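Local coordinates for protein serine hydrolase CCSP0084 (Cycloclasticus sp. P1, PDB 4I3F) that probably hydrolyses esters and the carbon-carbon bond of meta-cleavage products, as an alpha/beta-hydrolase-fold serine hydrolase of a bacterium that degrades polyaromatic hydrocarbons, at residues N94-S97 with H98-I102; L184-P187 with S188-G191; K294-D298 with G299-D303. All coordinates share one frame; numbering follows the deposited sequence. Where two conformers were deposited one is given.

Interaction 1: N94-S97 with H98-I102; sequences NGTS and HWIDI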
ATOM      1  N   ASN A  94      -7.994 -10.584  15.440  1.00 18.76           N
ATOM      2  CA  ASN A  94      -9.085 -10.046  14.643  1.00 18.62           C
ATOM      3  C   ASN A  94      -9.302  -8.572  14.951  1.00 25.75           C
ATOM      4  O   ASN A  94      -9.023  -8.113  16.061  1.00 26.36           O
ATOM      5  CB  ASN A  94     -10.374 -10.847  14.852  1.00 25.12           C
ATOM      6  CG  ASN A  94     -10.374 -12.162  14.081  1.00 35.50           C
ATOM      7  OD1 ASN A  94      -9.736 -13.131  14.483  1.00 37.13           O
ATOM      8  ND2 ASN A  94     -11.094 -12.196  12.968  1.00 42.79           N
ATOM      9  N   GLY A  95      -9.780  -7.824  13.961  1.00 20.14           N
ATOM     10  CA  GLY A  95     -10.044  -6.408  14.145  1.00 22.24           C
ATOM     11  C   GLY A  95      -9.002  -5.570  13.440  1.00 18.20           C
ATOM     12  O   GLY A  95      -7.799  -5.797  13.603  1.00 15.24           O
ATOM     13  N   THR A  96      -9.452  -4.594  12.664  1.00 17.61           N
ATOM     14  CA  THR A  96      -8.531  -3.808  11.860  1.00 13.40           C
ATOM     15  C   THR A  96      -7.588  -2.979  12.724  1.00 15.04           C
ATOM     16  O   THR A  96      -6.405  -2.872  12.403  1.00 16.91           O
ATOM     17  CB  THR A  96      -9.274  -2.934  10.842  1.00 15.24           C
ATOM     18  OG1 THR A  96     -10.213  -3.754  10.137  1.00 17.21           O
ATOM     19  CG2 THR A  96      -8.301  -2.330   9.840  1.00 14.92           C
ATOM     20  N   SER A  97      -8.082  -2.427  13.833  1.00 13.62           N
ATOM     21  CA  SER A  97      -7.212  -1.568  14.644  1.00 17.21           C
ATOM     22  C   SER A  97      -5.975  -2.333  15.139  1.00 15.19           C
ATOM     23  O   SER A  97      -4.870  -1.787  15.195  1.00 16.07           O
ATOM     24  CB  SER A  97      -7.972  -0.931  15.809  1.00 18.49           C
ATOM     25  OG  SER A  97      -8.304  -1.879  16.795  1.00 27.62           O
ATOM     26  N   HIS A  98      -6.164  -3.607  15.468  1.00 14.44           N
ATOM     27  CA  HIS A  98      -5.067  -4.440  15.944  1.00 16.25           C
ATOM     28  C   HIS A  98      -4.087  -4.806  14.847  1.00 17.77           C
ATOM     29  O   HIS A  98      -2.894  -4.977  15.107  1.00 17.21           O
ATOM     30  CB  HIS A  98      -5.638  -5.676  16.624  1.00 15.15           C
ATOM     31  CG  HIS A  98      -6.681  -5.336  17.632  1.00 16.09           C
ATOM     32  ND1 HIS A  98      -6.406  -4.558  18.734  1.00 21.30           N
ATOM     33  CD2 HIS A  98      -8.006  -5.608  17.680  1.00 22.53           C
ATOM     34  CE1 HIS A  98      -7.512  -4.389  19.435  1.00 26.57           C
ATOM     35  NE2 HIS A  98      -8.498  -5.015  18.817  1.00 25.24           N
ATOM     36  N   TRP A  99      -4.578  -4.914  13.616  1.00 11.55           N
ATOM     37  CA  TRP A  99      -3.686  -5.175  12.499  1.00 12.21           C
ATOM     38  C   TRP A  99      -2.869  -3.930  12.176  1.00 12.03           C
ATOM     39  O   TRP A  99      -1.689  -4.031  11.857  1.00 12.94           O
ATOM     40  CB  TRP A  99      -4.456  -5.692  11.282  1.00 12.09           C
ATOM     41  CG  TRP A  99      -4.724  -7.150  11.377  1.00 11.20           C
ATOM     42  CD1 TRP A  99      -5.844  -7.747  11.879  1.00 12.88           C
ATOM     43  CD2 TRP A  99      -3.838  -8.212  10.999  1.00 15.39           C
ATOM     44  NE1 TRP A  99      -5.714  -9.112  11.826  1.00 16.71           N
ATOM     45  CE2 TRP A  99      -4.494  -9.423  11.280  1.00 12.83           C
ATOM     46  CE3 TRP A  99      -2.561  -8.253  10.429  1.00 15.91           C
ATOM     47  CZ2 TRP A  99      -3.917 -10.670  11.018  1.00 12.45           C
ATOM     48  CZ3 TRP A  99      -1.982  -9.493  10.179  1.00 11.65           C
ATOM     49  CH2 TRP A  99      -2.663 -10.683  10.468  1.00 13.84           C
ATOM     50  N   ILE A 100      -3.479  -2.755  12.293  1.00 12.78           N
ATOM     51  CA  ILE A 100      -2.728  -1.517  12.094  1.00 10.43           C
ATOM     52  C   ILE A 100      -1.554  -1.429  13.081  1.00 14.54           C
ATOM     53  O   ILE A 100      -0.444  -1.054  12.693  1.00 13.38           O
ATOM     54  CB  ILE A 100      -3.630  -0.263  12.196  1.00 16.85           C
ATOM     55  CG1 ILE A 100      -4.563  -0.192  10.989  1.00 12.02           C
ATOM     56  CG2 ILE A 100      -2.784   1.007  12.259  1.00 15.50           C
ATOM     57  CD1 ILE A 100      -5.812   0.671  11.210  1.00 15.57           C
ATOM     58  N   ASP A 101      -1.785  -1.796  14.339  1.00 12.81           N
ATOM     59  CA  ASP A 101      -0.714  -1.827  15.338  1.00 13.67           C
ATOM     60  C   ASP A 101       0.425  -2.744  14.887  1.00 14.09           C
ATOM     61  O   ASP A 101       1.601  -2.374  14.947  1.00 15.42           O
ATOM     62  CB  ASP A 101      -1.255  -2.284  16.696  1.00 16.27           C
ATOM     63  CG  ASP A 101      -2.161  -1.249  17.355  1.00 22.85           C
ATOM     64  OD1 ASP A 101      -2.097  -0.059  16.976  1.00 21.68           O
ATOM     65  OD2 ASP A 101      -2.931  -1.635  18.263  1.00 23.23           O
ATOM     66  N   ILE A 102       0.059  -3.933  14.416  1.00 11.51           N
ATOM     67  CA  ILE A 102       1.018  -4.896  13.870  1.00 10.28           C
ATOM     68  C   ILE A 102       1.762  -4.366  12.634  1.00 12.07           C
ATOM     69  O   ILE A 102       2.984  -4.541  12.516  1.00 14.19           O
ATOM     70  CB  ILE A 102       0.316  -6.235  13.523  1.00 11.58           C
ATOM     71  CG1 ILE A 102       0.060  -7.049  14.785  1.00 13.31           C
ATOM     72  CG2 ILE A 102       1.147  -7.041  12.532  1.00 13.02           C
ATOM     73  CD1 ILE A 102      -0.897  -8.227  14.591  1.00 14.55           C
TER
HETATM   74  O   HOH W   1      -5.769  -1.066  18.495  1.00 33.91           O
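Ile100 N and Asp101 N donate to Thr96 O and Ser97 O at 2.9 and 3.2 Å, the first regular i to i+4 bonds of helix 96-113, whereas Gly95 O, at the N-cap, accepts weak hydrogen bonds from His98 N and Trp99 N. Side chains settle around this opening turn. The hydroxyl Ser97 OG lies over the centre of the His98 ring, 3.6 Å above its plane, and Asn94 O meets the edge of that ring at CD2, 3.2 Å away. With CG beside the backbone N (chi1 -82°), Trp99 turns the edge of its indole to Gly95 O, 3.3 Å from CD1; its NE1 is hydrogen-bonded to Pro93 O. On the buried side, Thr96 CG2 touches Ile100 CD1 at 4.1 Å, the two side chains crossing obliquely, and Thr96 OG1 hydrogen-bonds to Met217 O. A water joins Ser97 OG to Asp101 OD2, and Asp101 OD1 makes a salt bridge with Arg137 of helix 126-137. Backbone phi of 106° and a neighbouring imidazole both leave no room for a CB at Gly95. This is a glycine N-cap opening a helix of the alpha/beta hydrolase fold, its buried face set against helices 208-217 and 222-229.

Interaction 2: L184-P187 with S188-G191; sequences LFDP and SLLG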
ATOM      1  N   LEU A 184      -8.352  -1.036 -12.440  1.00 14.59           N
ATOM      2  CA  LEU A 184      -7.853  -0.239 -13.549  1.00 15.61           C
ATOM      3  C   LEU A 184      -9.013   0.450 -14.259  1.00 16.54           C
ATOM      4  O   LEU A 184     -10.118  -0.094 -14.327  1.00 17.94           O
ATOM      5  CB  LEU A 184      -7.088  -1.126 -14.532  1.00 19.95           C
ATOM      6  CG  LEU A 184      -5.784  -1.694 -13.970  1.00 23.27           C
ATOM      7  CD1 LEU A 184      -5.355  -2.920 -14.734  1.00 26.05           C
ATOM      8  CD2 LEU A 184      -4.704  -0.641 -14.038  1.00 26.35           C
ATOM      9  N   PHE A 185      -8.762   1.650 -14.776  1.00 15.66           N
ATOM     10  CA  PHE A 185      -9.752   2.334 -15.600  1.00 17.43           C
ATOM     11  C   PHE A 185      -9.823   1.700 -16.992  1.00 20.91           C
ATOM     12  O   PHE A 185     -10.909   1.578 -17.570  1.00 23.04           O
ATOM     13  CB  PHE A 185      -9.429   3.829 -15.714  1.00 17.15           C
ATOM     14  CG  PHE A 185     -10.388   4.579 -16.596  1.00 21.02           C
ATOM     15  CD1 PHE A 185     -11.572   5.088 -16.081  1.00 21.58           C
ATOM     16  CD2 PHE A 185     -10.111   4.760 -17.946  1.00 20.36           C
ATOM     17  CE1 PHE A 185     -12.465   5.774 -16.910  1.00 21.07           C
ATOM     18  CE2 PHE A 185     -10.994   5.435 -18.773  1.00 22.39           C
ATOM     19  CZ  PHE A 185     -12.172   5.945 -18.247  1.00 21.91           C
ATOM     20  N   ASP A 186      -8.664   1.309 -17.527  1.00 18.75           N
ATOM     21  CA  ASP A 186      -8.588   0.583 -18.797  1.00 20.62           C
ATOM     22  C   ASP A 186      -7.931  -0.766 -18.547  1.00 26.50           C
ATOM     23  O   ASP A 186      -6.709  -0.875 -18.540  1.00 26.58           O
ATOM     24  CB  ASP A 186      -7.799   1.381 -19.851  1.00 22.44           C
ATOM     25  CG  ASP A 186      -7.575   0.600 -21.150  1.00 29.24           C
ATOM     26  OD1 ASP A 186      -8.181  -0.470 -21.328  1.00 30.70           O
ATOM     27  OD2 ASP A 186      -6.794   1.069 -22.008  1.00 34.22           O
ATOM     28  N   PRO A 187      -8.751  -1.809 -18.343  1.00 24.21           N
ATOM     29  CA  PRO A 187      -8.250  -3.140 -17.986  1.00 26.98           C
ATOM     30  C   PRO A 187      -7.303  -3.740 -19.033  1.00 26.97           C
ATOM     31  O   PRO A 187      -6.492  -4.587 -18.677  1.00 31.26           O
ATOM     32  CB  PRO A 187      -9.528  -3.984 -17.899  1.00 31.40           C
ATOM     33  CG  PRO A 187     -10.631  -3.013 -17.696  1.00 28.06           C
ATOM     34  CD  PRO A 187     -10.221  -1.769 -18.426  1.00 24.83           C
ATOM     35  N   SER A 188      -7.402  -3.313 -20.289  1.00 25.69           N
ATOM     36  CA  SER A 188      -6.549  -3.853 -21.352  1.00 32.80           C
ATOM     37  C   SER A 188      -5.052  -3.595 -21.118  1.00 33.50           C
ATOM     38  O   SER A 188      -4.198  -4.250 -21.715  1.00 37.07           O
ATOM     39  CB  SER A 188      -6.959  -3.276 -22.706  1.00 35.03           C
ATOM     40  OG  SER A 188      -6.456  -1.962 -22.862  1.00 30.03           O
ATOM     41  N   LEU A 189      -4.739  -2.643 -20.244  1.00 31.68           N
ATOM     42  CA  LEU A 189      -3.351  -2.319 -19.914  1.00 42.10           C
ATOM     43  C   LEU A 189      -2.695  -3.503 -19.216  1.00 44.26           C
ATOM     44  O   LEU A 189      -1.471  -3.636 -19.183  1.00 37.06           O
ATOM     45  CB  LEU A 189      -3.298  -1.079 -19.019  1.00 37.17           C
ATOM     46  CG  LEU A 189      -3.514   0.246 -19.753  1.00 40.56           C
ATOM     47  CD1 LEU A 189      -3.495   1.428 -18.796  1.00 41.06           C
ATOM     48  CD2 LEU A 189      -2.471   0.416 -20.843  1.00 41.06           C
ATOM     49  N   LEU A 190      -3.538  -4.367 -18.670  1.00 40.71           N
ATOM     50  CA  LEU A 190      -3.092  -5.544 -17.937  0.50 46.47           C
ATOM     51  C   LEU A 190      -2.494  -6.595 -18.861  1.00 50.69           C
ATOM     52  O   LEU A 190      -1.499  -7.245 -18.525  1.00 52.75           O
ATOM     53  CB  LEU A 190      -4.270  -6.147 -17.176  0.50 45.55           C
ATOM     54  CG  LEU A 190      -3.979  -7.426 -16.402  0.50 47.91           C
ATOM     55  CD1 LEU A 190      -2.915  -7.157 -15.351  0.50 49.44           C
ATOM     56  CD2 LEU A 190      -5.242  -7.996 -15.773  0.50 46.09           C
ATOM     57  N   GLY A 191      -3.120  -6.765 -20.021  1.00 52.75           N
ATOM     58  CA  GLY A 191      -2.715  -7.769 -20.986  1.00 57.71           C
ATOM     59  C   GLY A 191      -3.923  -8.253 -21.768  1.00 56.23           C
ATOM     60  O   GLY A 191      -5.055  -7.880 -21.454  1.00 54.73           O
TER
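Asp186 and Ser188 are joined by two hydrogen bonds that converge on one carboxylate oxygen. Ser188 OG donates to Asp186 OD1 at 2.7 Å, on the syn side but tilted 31° out of the carboxylate plane, and Ser188 N reaches the same oxygen at 3.1 Å from well above that plane; both donors come from the same face. CG of Asp186 stands opposite the backbone N (chi1 174°), which carries the carboxylate to the serine. Replacing Asp186 by alanine removes the carboxylate, which would probably leave Ser188 N and OG without their shared acceptor and let the hydroxyl turn. Backbone bonds continue the turn: Leu189 N donates to Asp186 O at 3.1 Å and Leu190 N to Pro187 O at 3.0 Å, each spanning three residues. Apolar contact is slighter. Leu184 CD1 meets Leu190 CB at 4.2 Å, the side chains crossing at about a right angle in the Leu190 conformer described. The loop is tied to helix 281-284 by Glu284, whose carboxylate accepts from Phe185 N and Asp186 N. Aspartate accepting from the backbone N two residues on forms an Asx turn, and here it opens a short 3-10 turn in the surface loop joining helices 173-182 and 194-206.

Interaction 3: K294-D298 with G299-D303; sequences KLFFD and GMFDD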
ATOM      1  N   LYS A 294       9.683   9.518  -8.294  1.00 10.35           N
ATOM      2  CA  LYS A 294      11.125   9.697  -8.263  1.00 13.30           C
ATOM      3  C   LYS A 294      11.514  11.165  -8.171  1.00 12.55           C
ATOM      4  O   LYS A 294      12.331  11.551  -7.328  1.00 14.47           O
ATOM      5  CB  LYS A 294      11.782   9.071  -9.496  1.00 13.35           C
ATOM      6  CG  LYS A 294      13.299   9.215  -9.489  1.00 19.87           C
ATOM      7  CD  LYS A 294      13.916   8.920 -10.854  1.00 24.19           C
ATOM      8  CE  LYS A 294      15.431   9.087 -10.839  1.00 27.54           C
ATOM      9  NZ  LYS A 294      15.875  10.503 -10.967  1.00 29.93           N
ATOM     10  N   LEU A 295      10.925  11.987  -9.037  1.00  9.98           N
ATOM     11  CA  LEU A 295      11.256  13.405  -9.054  1.00 10.15           C
ATOM     12  C   LEU A 295      10.855  14.082  -7.747  1.00  9.44           C
ATOM     13  O   LEU A 295      11.514  15.031  -7.323  1.00 11.85           O
ATOM     14  CB  LEU A 295      10.598  14.099 -10.252  1.00 13.50           C
ATOM     15  CG  LEU A 295      11.058  13.600 -11.620  1.00 23.24           C
ATOM     16  CD1 LEU A 295      10.110  14.090 -12.699  1.00 25.80           C
ATOM     17  CD2 LEU A 295      12.488  14.020 -11.916  1.00 30.55           C
ATOM     18  N   PHE A 296       9.789  13.602  -7.107  1.00 11.14           N
ATOM     19  CA  PHE A 296       9.413  14.148  -5.807  1.00 12.40           C
ATOM     20  C   PHE A 296      10.508  13.846  -4.776  1.00  8.96           C
ATOM     21  O   PHE A 296      10.968  14.741  -4.066  1.00  9.76           O
ATOM     22  CB  PHE A 296       8.056  13.611  -5.351  1.00 10.62           C
ATOM     23  CG  PHE A 296       7.652  14.086  -3.980  1.00 11.58           C
ATOM     24  CD1 PHE A 296       7.311  15.415  -3.761  1.00 15.75           C
ATOM     25  CD2 PHE A 296       7.638  13.213  -2.906  1.00 12.24           C
ATOM     26  CE1 PHE A 296       6.949  15.856  -2.493  1.00 13.22           C
ATOM     27  CE2 PHE A 296       7.285  13.648  -1.635  1.00 13.85           C
ATOM     28  CZ  PHE A 296       6.941  14.964  -1.425  1.00 12.34           C
ATOM     29  N   PHE A 297      10.940  12.591  -4.700  1.00 12.26           N
ATOM     30  CA  PHE A 297      12.006  12.231  -3.767  1.00  9.75           C
ATOM     31  C   PHE A 297      13.323  12.917  -4.138  1.00 13.37           C
ATOM     32  O   PHE A 297      14.147  13.217  -3.266  1.00 16.13           O
ATOM     33  CB  PHE A 297      12.181  10.704  -3.685  1.00 10.83           C
ATOM     34  CG  PHE A 297      11.044   9.989  -2.980  1.00 10.36           C
ATOM     35  CD1 PHE A 297      10.466  10.516  -1.832  1.00 11.54           C
ATOM     36  CD2 PHE A 297      10.559   8.783  -3.472  1.00 11.48           C
ATOM     37  CE1 PHE A 297       9.417   9.848  -1.189  1.00 10.82           C
ATOM     38  CE2 PHE A 297       9.524   8.109  -2.837  1.00 13.48           C
ATOM     39  CZ  PHE A 297       8.952   8.643  -1.687  1.00 11.07           C
ATOM     40  N   ASP A 298      13.519  13.182  -5.431  1.00 11.33           N
ATOM     41  CA  ASP A 298      14.723  13.862  -5.896  1.00 12.54           C
ATOM     42  C   ASP A 298      14.766  15.313  -5.428  1.00 12.00           C
ATOM     43  O   ASP A 298      15.834  15.906  -5.355  1.00 14.79           O
ATOM     44  CB  ASP A 298      14.821  13.848  -7.431  1.00 13.95           C
ATOM     45  CG  ASP A 298      15.230  12.493  -8.003  1.00 20.05           C
ATOM     46  OD1 ASP A 298      15.602  11.572  -7.241  1.00 14.66           O
ATOM     47  OD2 ASP A 298      15.194  12.362  -9.247  1.00 23.16           O
ATOM     48  N   GLY A 299      13.603  15.892  -5.141  1.00 11.20           N
ATOM     49  CA  GLY A 299      13.542  17.276  -4.688  1.00 14.70           C
ATOM     50  C   GLY A 299      13.081  18.238  -5.767  1.00 12.31           C
ATOM     51  O   GLY A 299      13.163  19.453  -5.591  1.00 14.12           O
ATOM     52  N   MET A 300      12.604  17.707  -6.890  1.00 10.94           N
ATOM     53  CA  MET A 300      12.224  18.577  -7.996  1.00 13.68           C
ATOM     54  C   MET A 300      11.036  19.468  -7.666  1.00 15.78           C
ATOM     55  O   MET A 300      10.862  20.534  -8.276  1.00 15.03           O
ATOM     56  CB  MET A 300      11.909  17.765  -9.252  1.00 12.23           C
ATOM     57  CG  MET A 300      13.064  16.944  -9.804  1.00 23.24           C
ATOM     58  SD  MET A 300      14.416  17.937 -10.473  1.00 38.57           S
ATOM     59  CE  MET A 300      13.551  19.412 -11.009  1.00 14.67           C
ATOM     60  N   PHE A 301      10.208  19.036  -6.717  1.00 12.88           N
ATOM     61  CA  PHE A 301       9.008  19.790  -6.391  1.00 11.46           C
ATOM     62  C   PHE A 301       9.082  20.401  -5.004  1.00  9.61           C
ATOM     63  O   PHE A 301       8.055  20.748  -4.428  1.00 13.02           O
ATOM     64  CB  PHE A 301       7.768  18.901  -6.556  1.00 10.04           C
ATOM     65  CG  PHE A 301       7.702  18.229  -7.904  1.00 16.57           C
ATOM     66  CD1 PHE A 301       7.796  18.981  -9.066  1.00 16.79           C
ATOM     67  CD2 PHE A 301       7.599  16.848  -8.007  1.00 16.24           C
ATOM     68  CE1 PHE A 301       7.762  18.375 -10.313  1.00 17.01           C
ATOM     69  CE2 PHE A 301       7.567  16.232  -9.250  1.00 19.37           C
ATOM     70  CZ  PHE A 301       7.647  17.001 -10.404  1.00 18.60           C
ATOM     71  N   ASP A 302      10.307  20.561  -4.499  1.00 10.31           N
ATOM     72  CA  ASP A 302      10.553  21.256  -3.241  1.00 11.05           C
ATOM     73  C   ASP A 302      10.172  22.726  -3.304  1.00 14.81           C
ATOM     74  O   ASP A 302      10.116  23.323  -4.387  1.00 15.10           O
ATOM     75  CB  ASP A 302      12.036  21.194  -2.868  1.00 16.41           C
ATOM     76  CG  ASP A 302      12.487  19.809  -2.444  1.00 26.06           C
ATOM     77  OD1 ASP A 302      11.646  18.892  -2.367  1.00 21.21           O
ATOM     78  OD2 ASP A 302      13.699  19.653  -2.169  1.00 30.24           O
ATOM     79  N   ASP A 303       9.949  23.317  -2.131  1.00 15.17           N
ATOM     80  CA  ASP A 303       9.768  24.755  -2.028  1.00 16.20           C
ATOM     81  C   ASP A 303      11.010  25.457  -2.554  1.00 20.34           C
ATOM     82  O   ASP A 303      12.107  24.884  -2.555  1.00 17.37           O
ATOM     83  CB  ASP A 303       9.580  25.177  -0.572  1.00 17.35           C
ATOM     84  CG  ASP A 303       8.317  24.621   0.048  1.00 21.25           C
ATOM     85  OD1 ASP A 303       7.461  24.098  -0.692  1.00 19.74           O
ATOM     86  OD2 ASP A 303       8.180  24.727   1.292  1.00 22.93           O
ATOM     87  OXT ASP A 303      10.952  26.620  -2.953  1.00 17.01           O
TER
HETATM   88  O   HOH W   2      10.232  17.424  -4.507  1.00  9.96           O
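Leu295 O accepts a hydrogen bond from Met300 N at 2.9 Å, nearly in line with its C=O, in the Schellman motif that closes helix 286-298. Gly299 N completes the motif, donating to Phe296 O at 3.1 Å from above the carbonyl plane and weakly to Leu295 O. Gly299 takes a phi of 104°, at which a CB would be jammed against Asp298 O, so the reversal depends on glycine.

Met300 lays the base of its side chain, CB and CG, against the last turn. Its CB sits 3.4 Å from Leu295 O and also lies over the centre of the Phe301 ring. The next atom, CG, is placed beside the backbone N by a chi1 of -62°, where it stays close to Leu295 O and touches Leu295 CD2 at 3.7 Å as the two chains cross at a slant. Bends at chi2 and chi3 then lead SD and CE away from the helix. Phe301 covers the neighbouring flank: its CE2 approaches Leu295 CB to 3.8 Å, and its CD2 meets Phe296 CA and also comes near the edge of the Phe296 ring. Phe296 itself packs on Lys144 and Val146 of strand 142-148, which sets this C-terminal cap against the central sheet.

Within the final turn Lys294 NZ makes a salt bridge to the syn lone pair of Asp298 OD2, while Asp298 OD1 hydrogen-bonds to Tyr74 OH. Asp302 OD1 forms a salt bridge with Lys144. A water clamps the tail to the helix end, donating to Phe296 O and to Asp302 OD1 and accepting from Phe301 N at 2.7 Å.

How the interactions relate
The three contacts follow one another along the chain without overlap or touching. The centre of interaction 1 lies about 32 Å from that of interaction 2 and about 33 Å from that of interaction 3; the centres of interactions 2 and 3 are about 29 Å apart. Interaction 1 falls on the opposite side of the chain's centre from both others. It starts helix 96-113, and interaction 3 ends helix 286-298, so the two are helix boundaries at distant parts of the alpha/beta hydrolase fold. Interaction 2 is a turn within the loop between helices 173-182 and 194-206, among the helices inserted between strands 142-148 and 243-248, probably the lid. Each is thus a separate, locally closed turn.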